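Local coordinates for probable ABC transporter phosphite binding protein PhnD1 (Prochlorococcus marinus str. MIT 9301, PDB 5LQ5) that binds inorganic phosphite tightly, and methylphosphonate and phosphate only very weakly, probably as the solute-binding component of an ABC transporter, at residues L25-E37 against F218-I230. Residues are numbered along the deposited sequence; the frame is centred on the assembly and turned at random.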
loop_
_atom_site.group_PDB
_atom_site.type_symbol
_atom_site.label_atom_id
_atom_site.label_comp_id
_atom_site.label_asym_id
_atom_site.label_seq_id
_atom_site.Cartn_x
_atom_site.Cartn_y
_atom_site.Cartn_z
ATOM N N LEU A 25 -9.583 -13.952 5.402
ATOM C CA LEU A 25 -10.043 -13.888 6.818
ATOM C C LEU A 25 -10.959 -12.679 7.063
ATOM O O LEU A 25 -12.012 -12.767 7.695
ATOM C CB LEU A 25 -8.867 -13.817 7.783
ATOM C CG LEU A 25 -8.099 -15.106 8.026
ATOM C CD1 LEU A 25 -6.877 -14.803 8.875
ATOM C CD2 LEU A 25 -8.979 -16.162 8.699
ATOM N N PHE A 26 -10.566 -11.550 6.484
ATOM C CA PHE A 26 -11.365 -10.306 6.524
ATOM C C PHE A 26 -12.760 -10.531 5.929
ATOM O O PHE A 26 -13.786 -10.182 6.536
ATOM C CB PHE A 26 -10.623 -9.222 5.727
ATOM C CG PHE A 26 -11.319 -7.882 5.707
ATOM C CD1 PHE A 26 -11.213 -6.998 6.772
ATOM C CD2 PHE A 26 -12.070 -7.509 4.605
ATOM C CE1 PHE A 26 -11.856 -5.763 6.748
ATOM C CE2 PHE A 26 -12.722 -6.293 4.571
ATOM C CZ PHE A 26 -12.606 -5.408 5.634
ATOM N N SER A 27 -12.787 -11.126 4.754
ATOM C CA SER A 27 -14.033 -11.390 4.026
ATOM C C SER A 27 -14.986 -12.279 4.821
ATOM O O SER A 27 -16.179 -12.043 4.872
ATOM C CB SER A 27 -13.758 -11.983 2.643
ATOM O OG SER A 27 -13.093 -11.009 1.832
ATOM N N LYS A 28 -14.432 -13.283 5.471
ATOM C CA LYS A 28 -15.259 -14.220 6.247
ATOM C C LYS A 28 -15.911 -13.534 7.452
ATOM O O LYS A 28 -17.075 -13.778 7.761
ATOM C CB LYS A 28 -14.460 -15.466 6.667
ATOM C CG LYS A 28 -14.358 -16.509 5.555
ATOM C CD LYS A 28 -13.481 -17.686 5.961
ATOM C CE LYS A 28 -13.125 -18.570 4.769
ATOM N NZ LYS A 28 -14.067 -19.705 4.582
ATOM N N GLU A 29 -15.178 -12.648 8.096
ATOM C CA GLU A 29 -15.695 -11.881 9.236
ATOM C C GLU A 29 -16.781 -10.893 8.768
ATOM O O GLU A 29 -17.835 -10.773 9.379
ATOM C CB GLU A 29 -14.584 -11.150 9.994
ATOM C CG GLU A 29 -15.042 -10.403 11.260
ATOM C CD GLU A 29 -15.738 -11.307 12.284
ATOM O OE1 GLU A 29 -15.439 -12.534 12.345
ATOM O OE2 GLU A 29 -16.596 -10.783 13.042
ATOM N N LEU A 30 -16.517 -10.153 7.700
ATOM C CA LEU A 30 -17.563 -9.283 7.128
ATOM C C LEU A 30 -18.839 -10.036 6.784
ATOM O O LEU A 30 -19.950 -9.585 7.065
ATOM C CB LEU A 30 -17.051 -8.556 5.864
ATOM C CG LEU A 30 -16.668 -7.104 6.086
ATOM C CD1 LEU A 30 -15.578 -6.957 7.139
ATOM C CD2 LEU A 30 -16.229 -6.535 4.743
ATOM N N SER A 31 -18.670 -11.210 6.201
ATOM C CA SER A 31 -19.817 -12.011 5.796
ATOM C C SER A 31 -20.667 -12.423 7.001
ATOM O O SER A 31 -21.889 -12.405 6.947
ATOM C CB SER A 31 -19.383 -13.259 5.045
ATOM O OG SER A 31 -20.507 -14.068 4.761
ATOM N N LYS A 32 -20.006 -12.788 8.091
ATOM C CA LYS A 32 -20.721 -13.167 9.327
ATOM C C LYS A 32 -21.530 -11.989 9.904
ATOM O O LYS A 32 -22.696 -12.134 10.266
ATOM C CB LYS A 32 -19.756 -13.681 10.382
ATOM C CG LYS A 32 -19.280 -15.108 10.151
ATOM C CD LYS A 32 -18.375 -15.578 11.278
ATOM C CE LYS A 32 -17.626 -16.847 10.897
ATOM N NZ LYS A 32 -16.576 -17.194 11.890
ATOM N N GLN A 33 -20.898 -10.822 9.975
ATOM C CA GLN A 33 -21.517 -9.628 10.573
ATOM C C GLN A 33 -22.555 -8.938 9.703
ATOM O O GLN A 33 -23.545 -8.402 10.224
ATOM C CB GLN A 33 -20.482 -8.619 10.994
ATOM C CG GLN A 33 -19.566 -9.094 12.109
ATOM C CD GLN A 33 -18.915 -7.934 12.869
ATOM O OE1 GLN A 33 -19.571 -6.942 13.215
ATOM N NE2 GLN A 33 -17.607 -8.021 13.083
ATOM N N LEU A 34 -22.316 -8.913 8.402
ATOM C CA LEU A 34 -23.259 -8.306 7.431
ATOM C C LEU A 34 -24.331 -9.226 6.864
ATOM O O LEU A 34 -25.276 -8.755 6.242
ATOM C CB LEU A 34 -22.491 -7.691 6.247
ATOM C CG LEU A 34 -21.514 -6.607 6.695
ATOM C CD1 LEU A 34 -20.574 -6.248 5.557
ATOM C CD2 LEU A 34 -22.207 -5.375 7.252
ATOM N N ASP A 35 -24.168 -10.527 7.068
ATOM C CA ASP A 35 -25.130 -11.548 6.582
ATOM C C ASP A 35 -25.307 -11.444 5.052
ATOM O O ASP A 35 -26.414 -11.445 4.519
ATOM C CB ASP A 35 -26.477 -11.365 7.333
ATOM C CG ASP A 35 -27.633 -12.195 6.757
ATOM O OD1 ASP A 35 -27.454 -13.066 5.878
ATOM O OD2 ASP A 35 -28.761 -11.959 7.190
ATOM N N VAL A 36 -24.191 -11.331 4.349
ATOM C CA VAL A 36 -24.179 -11.383 2.885
ATOM C C VAL A 36 -22.923 -12.168 2.481
ATOM O O VAL A 36 -21.986 -12.312 3.281
ATOM C CB VAL A 36 -24.187 -9.987 2.206
ATOM C CG1 VAL A 36 -25.436 -9.186 2.591
ATOM C CG2 VAL A 36 -22.919 -9.214 2.555
ATOM N N GLU A 37 -22.935 -12.670 1.248
ATOM C CA GLU A 37 -21.770 -13.329 0.633
ATOM C C GLU A 37 -20.689 -12.294 0.369
ATOM O O GLU A 37 -20.966 -11.240 -0.202
ATOM C CB GLU A 37 -22.112 -14.038 -0.679
ATOM C CG GLU A 37 -22.248 -15.547 -0.543
ATOM C CD GLU A 37 -22.166 -16.253 -1.880
ATOM O OE1 GLU A 37 -22.989 -15.932 -2.761
ATOM O OE2 GLU A 37 -21.279 -17.117 -2.051
ATOM N N PHE A 218 -27.776 -3.985 -1.751
ATOM C CA PHE A 218 -27.748 -4.581 -0.388
ATOM C C PHE A 218 -28.739 -3.997 0.613
ATOM O O PHE A 218 -28.884 -4.535 1.717
ATOM C CB PHE A 218 -26.322 -4.549 0.185
ATOM C CG PHE A 218 -25.335 -5.387 -0.610
ATOM C CD1 PHE A 218 -25.387 -6.766 -0.578
ATOM C CD2 PHE A 218 -24.379 -4.783 -1.427
ATOM C CE1 PHE A 218 -24.493 -7.537 -1.306
ATOM C CE2 PHE A 218 -23.476 -5.546 -2.158
ATOM C CZ PHE A 218 -23.539 -6.931 -2.105
ATOM N N GLY A 219 -29.428 -2.927 0.220
ATOM C CA GLY A 219 -30.458 -2.300 1.055
ATOM C C GLY A 219 -30.025 -1.021 1.741
ATOM O O GLY A 219 -28.846 -0.788 1.954
ATOM N N GLU A 220 -31.004 -0.205 2.107
ATOM C CA GLU A 220 -30.743 1.076 2.781
ATOM C C GLU A 220 -29.972 0.829 4.073
ATOM O O GLU A 220 -30.261 -0.112 4.802
ATOM C CB GLU A 220 -32.036 1.852 3.104
ATOM C CG GLU A 220 -32.705 2.499 1.896
ATOM C CD GLU A 220 -33.675 1.567 1.203
ATOM O OE1 GLU A 220 -33.289 0.389 1.016
ATOM O OE2 GLU A 220 -34.787 2.009 0.834
ATOM N N GLY A 221 -28.965 1.671 4.303
ATOM C CA GLY A 221 -28.123 1.632 5.509
ATOM C C GLY A 221 -26.943 0.668 5.448
ATOM O O GLY A 221 -26.159 0.618 6.387
ATOM N N PHE A 222 -26.807 -0.075 4.344
ATOM C CA PHE A 222 -25.729 -1.076 4.199
ATOM C C PHE A 222 -24.346 -0.450 4.292
ATOM O O PHE A 222 -23.496 -0.948 5.023
ATOM C CB PHE A 222 -25.840 -1.878 2.899
ATOM C CG PHE A 222 -24.790 -2.953 2.762
ATOM C CD1 PHE A 222 -24.943 -4.181 3.410
ATOM C CD2 PHE A 222 -23.631 -2.746 2.015
ATOM C CE1 PHE A 222 -23.969 -5.167 3.305
ATOM C CE2 PHE A 222 -22.658 -3.735 1.904
ATOM C CZ PHE A 222 -22.828 -4.946 2.537
ATOM N N THR A 223 -24.119 0.638 3.580
ATOM C CA THR A 223 -22.780 1.269 3.616
ATOM C C THR A 223 -22.398 1.703 5.026
ATOM O O THR A 223 -21.292 1.486 5.460
ATOM C CB THR A 223 -22.662 2.472 2.655
ATOM O OG1 THR A 223 -23.229 2.111 1.396
ATOM C CG2 THR A 223 -21.214 2.856 2.425
ATOM N N LYS A 224 -23.349 2.305 5.726
ATOM C CA LYS A 224 -23.174 2.658 7.132
ATOM C C LYS A 224 -22.840 1.435 8.022
ATOM O O LYS A 224 -21.956 1.507 8.869
ATOM C CB LYS A 224 -24.407 3.399 7.674
ATOM C CG LYS A 224 -24.148 4.085 9.010
ATOM C CD LYS A 224 -24.807 5.454 9.093
ATOM C CE LYS A 224 -24.054 6.491 8.269
ATOM N NZ LYS A 224 -24.624 7.857 8.418
ATOM N N GLU A 225 -23.537 0.324 7.787
ATOM C CA GLU A 225 -23.328 -0.942 8.539
ATOM C C GLU A 225 -21.917 -1.499 8.244
ATOM O O GLU A 225 -21.176 -1.913 9.143
ATOM C CB GLU A 225 -24.378 -1.983 8.154
ATOM C CG GLU A 225 -24.373 -3.239 9.028
ATOM C CD GLU A 225 -25.300 -4.344 8.532
ATOM O OE1 GLU A 225 -25.847 -4.253 7.405
ATOM O OE2 GLU A 225 -25.451 -5.332 9.278
ATOM N N LEU A 226 -21.558 -1.489 6.965
ATOM C CA LEU A 226 -20.220 -1.929 6.516
ATOM C C LEU A 226 -19.085 -1.127 7.187
ATOM O O LEU A 226 -18.120 -1.680 7.723
ATOM C CB LEU A 226 -20.142 -1.807 4.976
ATOM C CG LEU A 226 -18.766 -2.048 4.316
ATOM C CD1 LEU A 226 -18.287 -3.452 4.591
ATOM C CD2 LEU A 226 -18.832 -1.801 2.823
ATOM N N LYS A 227 -19.233 0.180 7.180
ATOM C CA LYS A 227 -18.248 1.060 7.811
ATOM C C LYS A 227 -18.142 0.750 9.317
ATOM O O LYS A 227 -17.051 0.603 9.884
ATOM C CB LYS A 227 -18.633 2.500 7.539
ATOM C CG LYS A 227 -17.702 3.522 8.113
ATOM C CD LYS A 227 -18.069 4.917 7.617
ATOM C CE LYS A 227 -17.336 5.975 8.406
ATOM N NZ LYS A 227 -17.531 7.339 7.819
ATOM N N SER A 228 -19.303 0.574 9.933
ATOM C CA SER A 228 -19.409 0.217 11.358
ATOM C C SER A 228 -18.693 -1.089 11.698
ATOM O O SER A 228 -17.936 -1.160 12.660
ATOM C CB SER A 228 -20.884 0.136 11.766
ATOM O OG SER A 228 -21.007 0.130 13.170
ATOM N N VAL A 229 -18.897 -2.107 10.879
ATOM C CA VAL A 229 -18.230 -3.402 11.108
ATOM C C VAL A 229 -16.714 -3.238 11.100
ATOM O O VAL A 229 -16.004 -3.734 11.966
ATOM C CB VAL A 229 -18.669 -4.463 10.073
ATOM C CG1 VAL A 229 -17.783 -5.705 10.073
ATOM C CG2 VAL A 229 -20.128 -4.831 10.306
ATOM N N ILE A 230 -16.220 -2.508 10.115
ATOM C CA ILE A 230 -14.759 -2.343 9.968
ATOM C C ILE A 230 -14.194 -1.509 11.144
ATOM O O ILE A 230 -13.178 -1.859 11.738
ATOM C CB ILE A 230 -14.409 -1.731 8.589
ATOM C CG1 ILE A 230 -14.788 -2.716 7.447
ATOM C CG2 ILE A 230 -12.930 -1.359 8.519
ATOM C CD1 ILE A 230 -14.693 -2.128 6.041
HETATM O O HOH W 1 -16.637 -5.621 13.992
HETATM O O HOH W 2 -26.510 -6.575 5.432
#
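The amide nitrogen of Q33 serves two partners at once, and one of them reaches the other helix: NE2 donates to a water 2.7 Å away, which in turn donates to O of V229. Its second N-H bond goes to OE2 of E29 (2.9 Å), one turn back, on that oxygen's anti lone pair and tilted 20° from the amide plane. H240 of helix 238-246 also bonds OE2, so the carboxylate that positions the amide is itself anchored. Held this way, the amide lies along V229, its OE1 3.6 Å from CG2.

A second water, one turn nearer the start of helix 222-230, gives hydrogens to O of L34 and OE1 of E225. Apart from the water bridges, the contact is mostly apolar. L34 is a knob in the hole formed by F222, E225, L226 and V229; with CG anti to its carbonyl carbon (chi1 -59°), its branches part, CD1 meeting CD1 of L226 and CZ of F222, CD2 lying 3.5 Å from CD of E225. L30 sends CD2 to CD1 of L226 at 3.7 Å, while its CD1 covers one face of the F26 ring. That ring receives CD1 of I230 at its edge, 3.9 Å from CZ, and stacks with W208. Past the helix end, V36 places CG1 4.0 Å from CD1 of F218.

The helix axes approach to 10.4 Å and run at 127° to each other. L60 of strand 60-63 touches F26, L30 and L226, so both helices pack on the same mixed sheet of this periplasmic binding protein fold. The pair is a worked example of a mainly apolar helix-helix contact whose polar links run through water: the first relays the amide N-H of Q33 to O of V229, and the second supplies hydrogens that two acceptors, O of L34 and OE1 of E225, cannot give each other.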